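Hydroquinone dioxygenase large subunit (Pseudomonas sp., PDB 4ZXA) probably supplies the cupin active site of a two-subunit iron(II)-dependent dioxygenase that opens the hydroquinone ring between carbons 1 and 2. Local coordinates at residues L219-W230 with G305-M314. Residues are numbered along the deposited sequence; the frame is centred on the assembly and turned at random.
Sequences LFKYLSRSDVTW and GYSTKRSMLM. With H8N (4-hydroxybenzonitrile), chain J.
Helix 219-224 lies against strand 310-314, their axes 9.6 Å apart at 126°, and Leu-223 comes opposite Met-312 before the chain runs on past Arg-310 to Trp-230. Met-312, extended beyond CG, reaches between Phe-220 and Leu-223. Its SD makes an oblique Met-aromatic contact 4.3 Å from the Phe-220 ring centroid, while its CB meets Leu-223 CD1 at 3.8 Å. Farther along the strand, Met-314 bends at chi2 and chi3 to bring CE to Leu-219 CD2. Arg-310 stretches straight from CG to NE toward the turn that follows the helix. Its NH2 gives a weak hydrogen bond to Ser-226 O (3.3 Å, 146°), and NE donates to a water 2.8 Å away that also lies within hydrogen-bonding reach of Leu-223 O and Ser-226 O. The Thr-229 side chain crosses that of Arg-310 at about a right angle, its CG2 methyl 3.3 Å from Arg-310 NH1, which also forms salt bridges with Glu-149 and Glu-249. Trp-230 swings its six-membered ring back to Gly-305 and Ser-307, with CZ2 4.1 Å from Ser-307 CB; CE3 lies 3.6 Å from OAB of 4-hydroxybenzonitrile, making Trp-230 part of the ligand pocket, and NE1 bonds Glu-249 O. Segment 305-314 turns the corner between two sheets of the cupin fold, strand 310-318 running between strands 241-249 and 262-266, while Phe-14 of the small subunit packs on Phe-220 and Met-312.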
loop_
_atom_site.group_PDB
_atom_site.type_symbol
_atom_site.label_atom_id
_atom_site.label_comp_id
_atom_site.label_asym_id
_atom_site.label_seq_id
_atom_site.Cartn_x
_atom_site.Cartn_y
_atom_site.Cartn_z
ATOM N N LEU E 219 24.413 4.755 -23.569
ATOM C CA LEU E 219 23.644 4.063 -22.559
ATOM C C LEU E 219 22.576 4.971 -21.901
ATOM O O LEU E 219 21.461 4.530 -21.644
ATOM C CB LEU E 219 24.586 3.452 -21.516
ATOM C CG LEU E 219 23.950 2.683 -20.353
ATOM C CD1 LEU E 219 23.224 1.421 -20.846
ATOM C CD2 LEU E 219 24.996 2.342 -19.286
ATOM N N PHE E 220 22.909 6.230 -21.628
ATOM C CA PHE E 220 21.938 7.129 -20.991
ATOM C C PHE E 220 20.737 7.370 -21.912
ATOM O O PHE E 220 19.586 7.427 -21.453
ATOM C CB PHE E 220 22.584 8.454 -20.570
ATOM C CG PHE E 220 23.515 8.331 -19.392
ATOM C CD1 PHE E 220 23.788 7.088 -18.822
ATOM C CD2 PHE E 220 24.114 9.464 -18.844
ATOM C CE1 PHE E 220 24.644 6.971 -17.725
ATOM C CE2 PHE E 220 24.969 9.359 -17.755
ATOM C CZ PHE E 220 25.235 8.104 -17.195
ATOM N N LYS E 221 21.021 7.500 -23.207
ATOM C CA LYS E 221 19.989 7.633 -24.233
ATOM C C LYS E 221 19.127 6.376 -24.294
ATOM O O LYS E 221 17.905 6.423 -24.372
ATOM C CB LYS E 221 20.635 7.886 -25.614
ATOM C CG LYS E 221 19.669 7.770 -26.791
ATOM C CD LYS E 221 20.369 7.955 -28.137
ATOM C CE LYS E 221 19.407 7.719 -29.302
ATOM N NZ LYS E 221 20.016 8.003 -30.631
ATOM N N TYR E 222 19.796 5.242 -24.277
ATOM C CA TYR E 222 19.131 3.966 -24.325
ATOM C C TYR E 222 18.215 3.843 -23.108
ATOM O O TYR E 222 17.038 3.486 -23.244
ATOM C CB TYR E 222 20.208 2.885 -24.359
ATOM C CG TYR E 222 19.724 1.461 -24.358
ATOM C CD1 TYR E 222 19.546 0.765 -25.546
ATOM C CD2 TYR E 222 19.482 0.804 -23.165
ATOM C CE1 TYR E 222 19.128 -0.537 -25.540
ATOM C CE2 TYR E 222 19.050 -0.483 -23.149
ATOM C CZ TYR E 222 18.881 -1.158 -24.332
ATOM O OH TYR E 222 18.462 -2.465 -24.287
ATOM N N LEU E 223 18.734 4.171 -21.925
ATOM C CA LEU E 223 17.902 4.142 -20.723
ATOM C C LEU E 223 16.780 5.178 -20.802
ATOM O O LEU E 223 15.650 4.903 -20.406
ATOM C CB LEU E 223 18.730 4.340 -19.449
ATOM C CG LEU E 223 19.757 3.234 -19.183
ATOM C CD1 LEU E 223 20.486 3.483 -17.873
ATOM C CD2 LEU E 223 19.106 1.859 -19.190
ATOM N N SER E 224 17.082 6.358 -21.339
ATOM C CA SER E 224 16.087 7.434 -21.370
ATOM C C SER E 224 14.859 6.991 -22.149
ATOM O O SER E 224 13.778 7.572 -22.012
ATOM C CB SER E 224 16.667 8.731 -21.961
ATOM O OG SER E 224 16.805 8.674 -23.379
ATOM N N ARG E 225 15.037 5.970 -22.979
ATOM C CA ARG E 225 13.961 5.514 -23.837
ATOM C C ARG E 225 13.331 4.219 -23.330
ATOM O O ARG E 225 12.559 3.584 -24.035
ATOM C CB ARG E 225 14.445 5.399 -25.284
ATOM C CG ARG E 225 14.873 6.756 -25.867
ATOM C CD ARG E 225 15.544 6.646 -27.239
ATOM N NE ARG E 225 15.899 7.965 -27.757
ATOM C CZ ARG E 225 15.413 8.507 -28.874
ATOM N NH1 ARG E 225 14.552 7.847 -29.637
ATOM N NH2 ARG E 225 15.808 9.718 -29.238
ATOM N N SER E 226 13.643 3.853 -22.091
ATOM C CA SER E 226 13.028 2.690 -21.461
ATOM C C SER E 226 11.546 2.910 -21.185
ATOM O O SER E 226 11.169 3.919 -20.605
ATOM C CB SER E 226 13.741 2.347 -20.152
ATOM O OG SER E 226 13.038 1.331 -19.448
ATOM N N ASP E 227 10.718 1.948 -21.574
ATOM C CA ASP E 227 9.260 2.077 -21.465
ATOM C C ASP E 227 8.684 1.284 -20.297
ATOM O O ASP E 227 7.462 1.148 -20.184
ATOM C CB ASP E 227 8.585 1.609 -22.758
ATOM C CG ASP E 227 8.938 0.167 -23.110
ATOM O OD1 ASP E 227 10.147 -0.191 -23.068
ATOM O OD2 ASP E 227 8.010 -0.614 -23.420
ATOM N N VAL E 228 9.556 0.758 -19.439
ATOM C CA VAL E 228 9.128 -0.028 -18.275
ATOM C C VAL E 228 9.932 0.379 -17.055
ATOM O O VAL E 228 11.024 0.926 -17.179
ATOM C CB VAL E 228 9.320 -1.550 -18.494
ATOM C CG1 VAL E 228 8.550 -2.016 -19.714
ATOM C CG2 VAL E 228 10.803 -1.891 -18.639
ATOM N N THR E 229 9.397 0.110 -15.873
ATOM C CA THR E 229 10.111 0.407 -14.636
ATOM C C THR E 229 10.462 -0.852 -13.841
ATOM O O THR E 229 9.834 -1.892 -13.991
ATOM C CB THR E 229 9.303 1.337 -13.735
ATOM O OG1 THR E 229 8.100 0.668 -13.333
ATOM C CG2 THR E 229 8.958 2.598 -14.472
ATOM N N TRP E 230 11.478 -0.738 -12.995
ATOM C CA TRP E 230 11.946 -1.857 -12.185
ATOM C C TRP E 230 12.086 -3.134 -13.010
ATOM O O TRP E 230 11.433 -4.160 -12.736
ATOM C CB TRP E 230 11.030 -2.046 -10.999
ATOM C CG TRP E 230 10.824 -0.767 -10.231
ATOM C CD1 TRP E 230 9.776 0.095 -10.344
ATOM C CD2 TRP E 230 11.697 -0.214 -9.242
ATOM N NE1 TRP E 230 9.929 1.150 -9.476
ATOM C CE2 TRP E 230 11.106 0.985 -8.791
ATOM C CE3 TRP E 230 12.917 -0.612 -8.689
ATOM C CZ2 TRP E 230 11.694 1.780 -7.803
ATOM C CZ3 TRP E 230 13.501 0.172 -7.715
ATOM C CH2 TRP E 230 12.888 1.352 -7.276
ATOM N N GLY E 305 12.866 -0.656 -2.765
ATOM C CA GLY E 305 13.377 0.652 -3.146
ATOM C C GLY E 305 12.310 1.708 -3.390
ATOM O O GLY E 305 11.158 1.393 -3.703
ATOM N N TYR E 306 12.702 2.969 -3.242
ATOM C CA TYR E 306 11.808 4.092 -3.479
ATOM C C TYR E 306 12.519 5.112 -4.351
ATOM O O TYR E 306 13.633 5.543 -4.043
ATOM C CB TYR E 306 11.362 4.722 -2.153
ATOM C CG TYR E 306 10.576 3.757 -1.299
ATOM C CD1 TYR E 306 11.217 2.717 -0.636
ATOM C CD2 TYR E 306 9.197 3.867 -1.172
ATOM C CE1 TYR E 306 10.520 1.829 0.137
ATOM C CE2 TYR E 306 8.487 2.977 -0.396
ATOM C CZ TYR E 306 9.160 1.951 0.257
ATOM O OH TYR E 306 8.484 1.030 1.036
ATOM N N SER E 307 11.899 5.471 -5.464
ATOM C CA SER E 307 12.552 6.381 -6.387
ATOM C C SER E 307 11.542 7.401 -6.853
ATOM O O SER E 307 10.694 7.106 -7.693
ATOM C CB SER E 307 13.155 5.613 -7.567
ATOM O OG SER E 307 13.785 6.489 -8.495
ATOM N N THR E 308 11.613 8.594 -6.285
ATOM C CA THR E 308 10.608 9.607 -6.572
ATOM C C THR E 308 10.635 10.028 -8.032
ATOM O O THR E 308 9.592 10.098 -8.665
ATOM C CB THR E 308 10.759 10.849 -5.686
ATOM O OG1 THR E 308 10.582 10.485 -4.311
ATOM C CG2 THR E 308 9.714 11.850 -6.058
ATOM N N LYS E 309 11.824 10.308 -8.560
ATOM C CA LYS E 309 11.956 10.576 -9.981
ATOM C C LYS E 309 12.502 9.349 -10.700
ATOM O O LYS E 309 13.408 8.694 -10.198
ATOM C CB LYS E 309 12.893 11.767 -10.248
ATOM C CG LYS E 309 13.228 11.918 -11.729
ATOM C CD LYS E 309 14.084 13.139 -12.019
ATOM C CE LYS E 309 14.461 13.262 -13.508
ATOM N NZ LYS E 309 15.415 12.208 -13.967
ATOM N N ARG E 310 11.957 9.045 -11.874
ATOM C CA ARG E 310 12.537 8.022 -12.731
ATOM C C ARG E 310 14.051 8.205 -12.777
ATOM O O ARG E 310 14.538 9.240 -13.249
ATOM C CB ARG E 310 11.959 8.114 -14.141
ATOM C CG ARG E 310 11.805 6.777 -14.871
ATOM C CD ARG E 310 11.320 7.021 -16.295
ATOM N NE ARG E 310 11.000 5.821 -17.055
ATOM C CZ ARG E 310 9.858 5.148 -16.932
ATOM N NH1 ARG E 310 8.935 5.539 -16.054
ATOM N NH2 ARG E 310 9.642 4.073 -17.681
ATOM N N SER E 311 14.786 7.193 -12.304
ATOM C CA SER E 311 16.238 7.256 -12.201
ATOM C C SER E 311 16.941 6.078 -12.878
ATOM O O SER E 311 16.363 5.008 -13.059
ATOM C CB SER E 311 16.662 7.312 -10.735
ATOM O OG SER E 311 16.203 6.170 -10.037
ATOM N N MET E 312 18.208 6.279 -13.224
ATOM C CA MET E 312 18.954 5.254 -13.921
ATOM C C MET E 312 19.739 4.453 -12.911
ATOM O O MET E 312 20.602 4.997 -12.215
ATOM C CB MET E 312 19.882 5.886 -14.944
ATOM C CG MET E 312 19.159 6.799 -15.918
ATOM S SD MET E 312 20.283 7.325 -17.223
ATOM C CE MET E 312 19.140 8.165 -18.332
ATOM N N LEU E 313 19.418 3.168 -12.802
ATOM C CA LEU E 313 20.104 2.291 -11.857
ATOM C C LEU E 313 20.790 1.156 -12.595
ATOM O O LEU E 313 20.202 0.505 -13.457
ATOM C CB LEU E 313 19.137 1.712 -10.815
ATOM C CG LEU E 313 19.697 0.579 -9.933
ATOM C CD1 LEU E 313 20.812 1.083 -9.024
ATOM C CD2 LEU E 313 18.616 -0.041 -9.090
ATOM N N MET E 314 22.046 0.917 -12.258
ATOM C CA MET E 314 22.731 -0.229 -12.817
ATOM C C MET E 314 22.709 -1.385 -11.824
ATOM O O MET E 314 23.259 -1.267 -10.723
ATOM C CB MET E 314 24.167 0.128 -13.175
ATOM C CG MET E 314 25.001 -1.090 -13.545
ATOM S SD MET E 314 24.528 -1.753 -15.146
ATOM C CE MET E 314 25.189 -0.517 -16.262
HETATM N NAA H8N J . 16.396 -6.964 -5.822
HETATM C CAC H8N J . 16.116 -6.279 -6.695
HETATM C CAI H8N J . 15.783 -5.358 -7.821
HETATM C CAF H8N J . 16.356 -4.093 -7.828
HETATM C CAD H8N J . 16.068 -3.204 -8.859
HETATM C CAH H8N J . 15.205 -3.622 -9.860
HETATM O OAB H8N J . 14.903 -2.751 -10.873
HETATM C CAE H8N J . 14.629 -4.887 -9.855
HETATM C CAG H8N J . 14.925 -5.767 -8.825
HETATM O O HOH W 1 12.825 5.913 -19.237
HETATM O O HOH W 2 7.119 2.906 -17.677
#